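Local coordinates for protein NAD-dependent aldehyde dehydrogenase (Sinorhizobium meliloti, PDB 3U4J) that probably oxidises aldehydes to carboxylic acids with NAD or NADP as electron acceptor, and binds calcium, at residues A[341-346]-A[384-389]; A[65-70]-A[233-238]; A[143-148]-A[154-159]. One frame throughout, in Å; residues are numbered along the deposited sequence.

Interaction 1: residues A[341-346]-A[384-389]; sequences TKIGAM and YAPTVF
Met346, modelled as selenomethionine, reaches Tyr384 with the middle of its side chain. Its CB still stands back from Tyr384. The first torsion sets CG anti to its own carbonyl carbon (chi1 -66°), and this carries CG to 3.9 Å from Tyr384 CB. The same CG lies 4.2 Å from Tyr384 N, so it meets backbone as well as side chain. The chain then bends. SE stays close to the same carbon, at 4.1 Å from Tyr384 CB, while the terminal methyl CE lies slightly farther off. The phenol of Tyr384 leads away from this meeting, and its OH hydrogen-bonds to His356 ND1 of helix 349-364.

A water joins the backbones beside the selenomethionine. It donates to Gly344 O at 2.9 Å and accepts from Tyr384 N at 2.8 Å. One water molecule thus bridges a carbonyl of the loop and an amide of the other segment. The loop 341-346 borders strand 383-390, which runs parallel to strand 407-413 in the second alpha/beta sheet of the chain. This sheet probably belongs to the catalytic domain, as in other aldehyde dehydrogenases.

Further along, the apolar contact continues more loosely. Ile343 CD1 approaches Pro386 CG at 4.3 Å, and Tyr297 of helix 285-297 packs on both residues. The loop also meets the second subunit, where Trp504 of that subunit packs on Ile343 and accepts a hydrogen bond from Lys342 NZ at its carbonyl oxygen.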
# COMPACT_ATOMS: atom_id res chain seq x y z
N THR A 341 30.39 -0.35 -32.26
CA THR A 341 30.97 0.42 -31.15
C THR A 341 30.23 0.16 -29.84
O THR A 341 28.99 0.20 -29.80
CB THR A 341 30.96 1.93 -31.49
OG1 THR A 341 31.71 2.15 -32.69
CG2 THR A 341 31.59 2.75 -30.34
N LYS A 342 30.99 -0.07 -28.77
CA LYS A 342 30.41 -0.33 -27.45
C LYS A 342 30.64 0.84 -26.51
O LYS A 342 29.93 1.01 -25.54
CB LYS A 342 31.01 -1.62 -26.83
CG LYS A 342 30.69 -2.92 -27.58
CD LYS A 342 29.20 -3.32 -27.52
CE LYS A 342 28.79 -3.88 -26.16
NZ LYS A 342 29.79 -4.90 -25.70
N ILE A 343 31.68 1.63 -26.80
CA ILE A 343 32.07 2.76 -25.97
C ILE A 343 32.34 3.95 -26.91
O ILE A 343 33.08 3.82 -27.87
CB ILE A 343 33.36 2.47 -25.16
CG1 ILE A 343 33.22 1.22 -24.29
CG2 ILE A 343 33.77 3.71 -24.28
CD1 ILE A 343 34.54 0.69 -23.80
N GLY A 344 31.71 5.09 -26.63
CA GLY A 344 31.81 6.25 -27.51
C GLY A 344 32.71 7.37 -27.01
O GLY A 344 33.80 7.12 -26.47
N ALA A 345 32.27 8.61 -27.22
CA ALA A 345 33.15 9.76 -27.09
C ALA A 345 33.00 10.42 -25.73
O ALA A 345 31.97 10.24 -25.06
CB ALA A 345 32.84 10.79 -28.23
N MSE A 346 34.02 11.19 -25.33
CA MSE A 346 33.91 12.12 -24.20
C MSE A 346 33.01 13.28 -24.65
O MSE A 346 33.07 13.70 -25.81
CB MSE A 346 35.28 12.70 -23.81
CG MSE A 346 36.32 11.74 -23.24
SE MSE A 346 35.80 11.01 -21.47
CE MSE A 346 34.79 9.52 -22.15
N TYR A 384 38.71 8.82 -25.06
CA TYR A 384 39.63 8.49 -23.98
C TYR A 384 39.75 6.98 -23.87
O TYR A 384 38.75 6.28 -23.93
CB TYR A 384 39.21 9.15 -22.66
CG TYR A 384 40.39 9.30 -21.73
CD1 TYR A 384 41.19 10.45 -21.77
CD2 TYR A 384 40.78 8.25 -20.89
CE1 TYR A 384 42.35 10.57 -20.96
CE2 TYR A 384 41.91 8.37 -20.07
CZ TYR A 384 42.68 9.52 -20.12
OH TYR A 384 43.79 9.63 -19.33
N ALA A 385 40.97 6.47 -23.75
CA ALA A 385 41.17 5.02 -23.73
C ALA A 385 40.58 4.37 -22.47
O ALA A 385 40.62 4.96 -21.41
CB ALA A 385 42.65 4.71 -23.82
N PRO A 386 40.03 3.15 -22.60
CA PRO A 386 39.66 2.40 -21.40
C PRO A 386 40.86 2.31 -20.45
O PRO A 386 41.97 1.91 -20.87
CB PRO A 386 39.31 1.02 -21.95
CG PRO A 386 38.77 1.31 -23.30
CD PRO A 386 39.63 2.43 -23.83
N THR A 387 40.62 2.66 -19.20
CA THR A 387 41.69 2.84 -18.23
C THR A 387 41.43 2.07 -16.94
O THR A 387 40.32 2.11 -16.39
CB THR A 387 41.88 4.35 -17.93
OG1 THR A 387 42.17 5.05 -19.16
CG2 THR A 387 43.02 4.59 -16.88
N VAL A 388 42.46 1.37 -16.47
CA VAL A 388 42.39 0.61 -15.21
C VAL A 388 43.60 0.93 -14.31
O VAL A 388 44.75 0.87 -14.76
CB VAL A 388 42.34 -0.90 -15.46
CG1 VAL A 388 42.33 -1.66 -14.13
CG2 VAL A 388 41.13 -1.27 -16.32
N PHE A 389 43.32 1.30 -13.06
CA PHE A 389 44.34 1.44 -12.01
C PHE A 389 44.25 0.31 -11.00
O PHE A 389 43.14 -0.08 -10.58
CB PHE A 389 44.20 2.75 -11.26
CG PHE A 389 44.71 3.95 -11.99
CD1 PHE A 389 46.09 4.22 -12.06
CD2 PHE A 389 43.81 4.86 -12.55
CE1 PHE A 389 46.57 5.39 -12.72
CE2 PHE A 389 44.26 6.03 -13.21
CZ PHE A 389 45.67 6.29 -13.29
O HOH W 1 36.23 7.63 -25.03

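Interaction 2: residues A[65-70]-A[233-238]; sequences KAVAAA and QVLAED
Asp238, which meets Val67 across the contact, donates its backbone N to Val234 O at 2.8 Å. Val234 O is gripped a second time, weakly, by Glu237 N at 3.2 Å. These bonds finish helix 231-237, and the helical backbone ends at Asp238. The helix belongs to the Rossmann-like half of the chain, probably the cofactor-binding domain, where parallel strands such as 153-168, 191-195 and 243-247 are flanked by helices. Helix 60-75 passes close to the end of helix 231-237.

The joint is small and rests on one residue of helix 60-75. Val67 has a separate partner for each methyl. CG2 meets Leu235 CD2 at 3.8 Å, and the two side chains pass alongside one another, running opposite ways. Leu235 starts out to one side of helix 60-75. A chi1 of -68° turns its CG away from its carbonyl carbon, and of its two methyls it is CD2, not the extended CD1, that meets the valine. The same leucine packs on Ile168 of strand 153-168, so helix and sheet share it.

Around this core, Asn240 and Val241 also pack on Val67. Asp238 OD2 accepts the N-H of Asn240, two residues on, which makes an Asx turn right after the helix. That bond helps to fix the carboxylate beside Val67, and it gives the buried side of the joint a polar border next to the apolar pair.

The other valine methyl, CG1, lies over the flat face of the Asp238 carboxylate, 3.7 Å from OD2 and 3.9 Å from CG.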
# COMPACT_ATOMS: atom_id res chain seq x y z
N LYS A 65 8.73 33.17 -19.28
CA LYS A 65 7.61 32.89 -20.19
C LYS A 65 7.16 31.41 -20.17
O LYS A 65 5.97 31.12 -20.21
CB LYS A 65 7.95 33.25 -21.63
CG LYS A 65 7.69 34.74 -21.98
CD LYS A 65 7.99 35.06 -23.46
CE LYS A 65 8.12 36.59 -23.69
NZ LYS A 65 8.72 36.88 -25.04
N ALA A 66 8.12 30.50 -20.20
CA ALA A 66 7.82 29.06 -20.10
C ALA A 66 7.16 28.71 -18.76
O ALA A 66 6.16 27.98 -18.72
CB ALA A 66 9.10 28.27 -20.27
N VAL A 67 7.73 29.24 -17.68
CA VAL A 67 7.16 29.13 -16.34
C VAL A 67 5.73 29.67 -16.32
O VAL A 67 4.83 29.03 -15.75
CB VAL A 67 8.04 29.85 -15.26
CG1 VAL A 67 7.36 29.87 -13.88
CG2 VAL A 67 9.43 29.19 -15.16
N ALA A 68 5.51 30.83 -16.95
CA ALA A 68 4.16 31.39 -16.96
C ALA A 68 3.20 30.48 -17.75
O ALA A 68 2.04 30.40 -17.40
CB ALA A 68 4.14 32.85 -17.56
N ALA A 69 3.68 29.79 -18.79
CA ALA A 69 2.80 28.88 -19.56
C ALA A 69 2.43 27.64 -18.73
O ALA A 69 1.29 27.21 -18.73
CB ALA A 69 3.46 28.46 -20.84
N ALA A 70 3.40 27.11 -17.98
CA ALA A 70 3.14 25.98 -17.08
C ALA A 70 2.20 26.39 -15.97
O ALA A 70 1.33 25.63 -15.59
CB ALA A 70 4.45 25.46 -16.48
N GLN A 233 19.04 29.33 -12.26
CA GLN A 233 18.65 30.35 -11.27
C GLN A 233 17.17 30.72 -11.36
O GLN A 233 16.50 30.81 -10.34
CB GLN A 233 19.51 31.61 -11.37
CG GLN A 233 20.93 31.42 -10.90
CD GLN A 233 21.64 32.70 -10.47
OE1 GLN A 233 21.55 33.75 -11.15
NE2 GLN A 233 22.37 32.62 -9.36
N VAL A 234 16.66 30.93 -12.57
CA VAL A 234 15.25 31.29 -12.71
C VAL A 234 14.34 30.19 -12.17
O VAL A 234 13.46 30.48 -11.36
CB VAL A 234 14.86 31.66 -14.15
CG1 VAL A 234 13.31 31.76 -14.29
CG2 VAL A 234 15.54 32.97 -14.56
N LEU A 235 14.57 28.95 -12.58
CA LEU A 235 13.73 27.83 -12.09
C LEU A 235 13.79 27.68 -10.57
O LEU A 235 12.77 27.43 -9.93
CB LEU A 235 14.09 26.51 -12.80
CG LEU A 235 13.70 26.50 -14.29
CD1 LEU A 235 14.23 25.24 -14.96
CD2 LEU A 235 12.18 26.63 -14.48
N ALA A 236 14.98 27.90 -9.99
CA ALA A 236 15.11 27.76 -8.54
C ALA A 236 14.62 28.98 -7.73
O ALA A 236 14.27 28.84 -6.54
CB ALA A 236 16.55 27.37 -8.19
N GLU A 237 14.58 30.16 -8.35
CA GLU A 237 14.03 31.32 -7.62
C GLU A 237 12.61 31.79 -7.99
O GLU A 237 11.96 32.44 -7.18
CB GLU A 237 15.03 32.49 -7.48
CG GLU A 237 15.83 32.81 -8.72
CD GLU A 237 16.97 33.83 -8.49
OE1 GLU A 237 17.97 33.52 -7.78
OE2 GLU A 237 16.87 34.94 -9.05
N ASP A 238 12.10 31.44 -9.17
CA ASP A 238 10.82 32.01 -9.60
C ASP A 238 9.67 31.60 -8.66
O ASP A 238 9.50 30.43 -8.38
CB ASP A 238 10.50 31.59 -11.05
CG ASP A 238 9.36 32.39 -11.65
OD1 ASP A 238 9.62 33.12 -12.61
OD2 ASP A 238 8.21 32.31 -11.18

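Interaction 3: residues A[143-148]-A[154-159]; sequences GQTHNN and LGLVLR
His146 and Gly155 form a hydrogen-bonded antiparallel pair. His146 N donates to Gly155 O at 2.8 Å, and Gly155 N donates to His146 O at 3.0 Å. Thr145 and Leu156 follow as a non-hydrogen-bonded pair, and Val157 N donates to Gln144 O at 2.8 Å in a nearly straight bond (166°). The return bond from Gln144 N to Val157 O is longer and bent.

The side chains of Gln144, His146 and Val157 share one face of the ladder. The imidazole turns an edge to the valine, with His146 NE2 3.9 Å from Val157 CG2. In His146 a chi1 of -63° places CG beside the backbone N, and this lays the ring back along the strand toward that methyl. Gln144 runs beside Val157 in the same direction, and its chain bends so that OE1 comes 3.7 Å from Val157 CB. On the Thr145 face, Thr145 CG2 touches Leu156 CD2 at 4.0 Å. At the turn end, Leu154 CD1 lies 3.6 Å from His146 O and also touches Asn147 OD1.

Tyr483 of the second subunit hydrogen-bonds Gln144 OE1, while Leu466 and Pro467 of that subunit cover His146 and Val157. Thr145 OG1 bonds to Val157 O of the third subunit, and Asn147 OD1 to Arg447 of the fourth. Strand 489-497 bonds to the other edge of 154-159, and residues 143-145 extend the sheet into the third subunit. This is a beta hairpin within an intersubunit sheet, consistent with the oligomerisation domain of other tetrameric aldehyde dehydrogenases.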
# COMPACT_ATOMS: atom_id res chain seq x y z
N GLY A 143 -5.05 7.88 -2.64
CA GLY A 143 -4.79 8.27 -1.25
C GLY A 143 -5.54 7.27 -0.37
O GLY A 143 -5.85 6.16 -0.83
N GLN A 144 -5.87 7.67 0.86
CA GLN A 144 -6.45 6.76 1.81
C GLN A 144 -7.72 7.29 2.41
O GLN A 144 -7.91 8.52 2.51
CB GLN A 144 -5.47 6.46 2.96
CG GLN A 144 -4.16 5.74 2.56
CD GLN A 144 -3.14 6.69 1.97
OE1 GLN A 144 -2.86 7.76 2.54
NE2 GLN A 144 -2.56 6.32 0.80
N THR A 145 -8.57 6.35 2.83
CA THR A 145 -9.73 6.64 3.70
C THR A 145 -9.47 6.05 5.08
O THR A 145 -8.85 4.99 5.22
CB THR A 145 -11.07 6.02 3.19
OG1 THR A 145 -10.90 4.61 2.94
CG2 THR A 145 -11.53 6.67 1.92
N HIS A 146 -9.96 6.75 6.09
CA HIS A 146 -9.87 6.28 7.45
C HIS A 146 -11.30 6.29 7.97
O HIS A 146 -11.85 7.34 8.29
CB HIS A 146 -8.93 7.20 8.23
CG HIS A 146 -7.53 7.20 7.69
ND1 HIS A 146 -6.57 6.31 8.12
CD2 HIS A 146 -6.93 7.96 6.74
CE1 HIS A 146 -5.44 6.52 7.47
NE2 HIS A 146 -5.63 7.53 6.64
N ASN A 147 -11.91 5.12 7.95
CA ASN A 147 -13.34 4.94 8.21
C ASN A 147 -13.54 4.54 9.66
O ASN A 147 -14.64 4.14 10.04
CB ASN A 147 -13.89 3.83 7.29
CG ASN A 147 -15.41 3.84 7.18
OD1 ASN A 147 -16.01 4.91 7.20
ND2 ASN A 147 -16.02 2.66 7.09
N ASN A 148 -12.47 4.62 10.45
CA ASN A 148 -12.46 4.12 11.82
C ASN A 148 -11.98 5.17 12.83
O ASN A 148 -11.36 4.82 13.82
CB ASN A 148 -11.57 2.86 11.88
CG ASN A 148 -10.16 3.12 11.37
OD1 ASN A 148 -9.83 4.24 10.92
ND2 ASN A 148 -9.32 2.11 11.47
N LEU A 154 -14.99 11.19 9.14
CA LEU A 154 -14.38 10.39 8.09
C LEU A 154 -13.04 11.04 7.79
O LEU A 154 -12.96 12.25 7.62
CB LEU A 154 -15.28 10.37 6.85
CG LEU A 154 -14.79 9.63 5.59
CD1 LEU A 154 -14.50 8.17 5.93
CD2 LEU A 154 -15.83 9.78 4.45
N GLY A 155 -11.97 10.25 7.76
CA GLY A 155 -10.67 10.79 7.39
C GLY A 155 -10.40 10.53 5.92
O GLY A 155 -10.64 9.43 5.42
N LEU A 156 -9.94 11.55 5.22
CA LEU A 156 -9.55 11.40 3.83
C LEU A 156 -8.14 11.92 3.69
O LEU A 156 -7.77 12.92 4.31
CB LEU A 156 -10.45 12.21 2.90
CG LEU A 156 -11.97 11.99 2.98
CD1 LEU A 156 -12.68 12.97 2.06
CD2 LEU A 156 -12.36 10.54 2.66
N VAL A 157 -7.35 11.20 2.92
CA VAL A 157 -6.08 11.71 2.47
C VAL A 157 -6.20 11.77 0.96
O VAL A 157 -6.35 10.74 0.29
CB VAL A 157 -4.91 10.84 2.92
CG1 VAL A 157 -3.60 11.45 2.45
CG2 VAL A 157 -4.93 10.69 4.46
N LEU A 158 -6.15 13.00 0.42
CA LEU A 158 -6.25 13.21 -1.02
C LEU A 158 -4.88 13.46 -1.65
O LEU A 158 -4.10 14.26 -1.17
CB LEU A 158 -7.22 14.37 -1.33
CG LEU A 158 -8.65 14.15 -0.80
CD1 LEU A 158 -9.53 15.43 -1.00
CD2 LEU A 158 -9.32 12.92 -1.44
N ARG A 159 -4.61 12.75 -2.74
CA ARG A 159 -3.43 12.99 -3.54
C ARG A 159 -3.70 14.05 -4.60
O ARG A 159 -4.69 13.97 -5.33
CB ARG A 159 -2.96 11.68 -4.20
CG ARG A 159 -1.74 11.85 -5.10
CD ARG A 159 -1.47 10.58 -5.92
NE ARG A 159 -1.08 9.43 -5.11
CZ ARG A 159 0.18 9.09 -4.88
NH1 ARG A 159 1.19 9.83 -5.35
NH2 ARG A 159 0.45 8.03 -4.13

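In the fold
From the N terminus, helix 60-75 supplies the first half of interaction 2, and its partner arrives only at 233-238. Interaction 3 is nested inside that long loop and closes a short one, the hairpin of strands 143-146 and 153-168. Strand 153-168 runs on into the Rossmann-like sheet, beside which interaction 2 packs; nearest atoms of interactions 2 and 3 are about 17 Å apart. Interaction 1 follows in series. It closes the loop from 341-346 to 384-389 in the other alpha/beta half, on the opposite side of the chain's centre from both. Interactions 1 and 3 each touch the second subunit, yet their centres are about 53 Å apart.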